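Local coordinates for attachment invasion locus protein (Yersinia pestis, PDB 3QRA) that mediates adhesion of the bacterium and probably promotes its invasion of eukaryotic cells, as an eight-stranded outer-membrane beta-barrel, at residues N125-P128 and N129-I132. Sequence-based numbering, arbitrary orientation.
Sequences NPHP and NFVI
His-127 and Phe-130 occupy the first and last positions of a type I beta turn, closed by Phe-130 N donating to His-127 O (3.1 Å), and their side chains pack against each other. His-127 CB lies 3.2 Å from Phe-130 CD2, a tight approach at the edge of the phenyl ring. Chi1 of 176° sets CG anti to the backbone N and beside the carbonyl carbon, carrying the imidazole toward Asn-129 N and the phenyl edge. ND1 then accepts a nearly straight bond from Asn-129 N (3.0 Å), with the donor 17° out of the imidazole plane, which helps fix the ring's rotation. CE1 lies 3.3 Å from Asn-129 OD1. One face of the imidazole receives the CE2 edge of Phe-130 in an offset edge-to-face pair, planes at 81°; Pro-128 CD lies over the rim of the opposite face. The buried Asn-125 sends ND2 to Phe-130 O (2.9 Å) in a nearly straight hydrogen bond, while its OD1 bonds to Arg-81. Pro-126 CG rests against Phe-130 CB and Ile-132 CD1. Residues 125-129 connect the antiparallel barrel neighbours 108-124 and 130-141; on strand 144-156, the Arg-156 side chain bonds to Pro-128 O, and its carbonyl receives Asn-129 ND2.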
loop_
_atom_site.group_PDB
_atom_site.type_symbol
_atom_site.label_atom_id
_atom_site.label_comp_id
_atom_site.label_asym_id
_atom_site.label_seq_id
_atom_site.Cartn_x
_atom_site.Cartn_y
_atom_site.Cartn_z
ATOM N N ASN A 125 18.190 -4.380 -5.223
ATOM C CA ASN A 125 18.524 -4.927 -6.539
ATOM C C ASN A 125 19.585 -6.010 -6.415
ATOM O O ASN A 125 20.777 -5.708 -6.431
ATOM C CB ASN A 125 19.046 -3.822 -7.474
ATOM C CG ASN A 125 18.106 -2.633 -7.555
ATOM O OD1 ASN A 125 18.439 -1.532 -7.106
ATOM N ND2 ASN A 125 16.909 -2.855 -8.104
ATOM N N PRO A 126 19.159 -7.276 -6.302
ATOM C CA PRO A 126 20.103 -8.392 -6.172
ATOM C C PRO A 126 20.898 -8.578 -7.460
ATOM O O PRO A 126 22.018 -9.093 -7.448
ATOM C CB PRO A 126 19.189 -9.602 -5.928
ATOM C CG PRO A 126 17.868 -9.212 -6.515
ATOM C CD PRO A 126 17.753 -7.726 -6.310
ATOM N N HIS A 127 20.292 -8.155 -8.564
ATOM C CA HIS A 127 20.918 -8.119 -9.882
ATOM C C HIS A 127 20.509 -6.758 -10.426
ATOM O O HIS A 127 19.460 -6.234 -10.053
ATOM C CB HIS A 127 20.381 -9.266 -10.750
ATOM C CG HIS A 127 20.893 -9.273 -12.160
ATOM N ND1 HIS A 127 20.421 -8.412 -13.129
ATOM C CD2 HIS A 127 21.802 -10.067 -12.777
ATOM C CE1 HIS A 127 21.032 -8.663 -14.276
ATOM N NE2 HIS A 127 21.875 -9.663 -14.089
ATOM N N PRO A 128 21.345 -6.147 -11.270
ATOM C CA PRO A 128 21.011 -4.784 -11.708
ATOM C C PRO A 128 19.647 -4.649 -12.401
ATOM O O PRO A 128 19.081 -3.555 -12.370
ATOM C CB PRO A 128 22.150 -4.447 -12.678
ATOM C CG PRO A 128 23.303 -5.246 -12.166
ATOM C CD PRO A 128 22.707 -6.542 -11.674
ATOM N N ASN A 129 19.130 -5.724 -13.000
ATOM C CA ASN A 129 17.840 -5.646 -13.691
ATOM C C ASN A 129 16.641 -6.196 -12.923
ATOM O O ASN A 129 15.548 -6.286 -13.472
ATOM C CB ASN A 129 17.910 -6.322 -15.059
ATOM C CG ASN A 129 18.944 -5.690 -15.955
ATOM O OD1 ASN A 129 19.951 -6.308 -16.270
ATOM N ND2 ASN A 129 18.704 -4.448 -16.362
ATOM N N PHE A 130 16.840 -6.563 -11.664
ATOM C CA PHE A 130 15.737 -7.081 -10.856
ATOM C C PHE A 130 15.489 -6.179 -9.681
ATOM O O PHE A 130 16.392 -5.473 -9.233
ATOM C CB PHE A 130 16.037 -8.482 -10.346
ATOM C CG PHE A 130 16.210 -9.491 -11.447
ATOM C CD1 PHE A 130 15.134 -10.228 -11.899
ATOM C CD2 PHE A 130 17.441 -9.667 -12.054
ATOM C CE1 PHE A 130 15.293 -11.147 -12.923
ATOM C CE2 PHE A 130 17.603 -10.582 -13.078
ATOM C CZ PHE A 130 16.528 -11.321 -13.510
ATOM N N VAL A 131 14.263 -6.224 -9.174
ATOM C CA VAL A 131 13.820 -5.408 -8.045
ATOM C C VAL A 131 13.083 -6.253 -7.038
ATOM O O VAL A 131 12.288 -7.021 -7.402
ATOM C CB VAL A 131 12.804 -4.358 -8.437
ATOM C CG1 VAL A 131 12.585 -3.410 -7.328
ATOM C CG2 VAL A 131 13.201 -3.660 -9.519
ATOM N N ILE A 132 13.383 -6.056 -5.780
ATOM C CA ILE A 132 12.576 -6.527 -4.677
ATOM C C ILE A 132 12.186 -5.281 -3.909
ATOM O O ILE A 132 13.037 -4.459 -3.586
ATOM C CB ILE A 132 13.362 -7.490 -3.777
ATOM C CG1 ILE A 132 13.820 -8.704 -4.598
ATOM C CG2 ILE A 132 12.503 -7.917 -2.575
ATOM C CD1 ILE A 132 14.592 -9.719 -3.805
#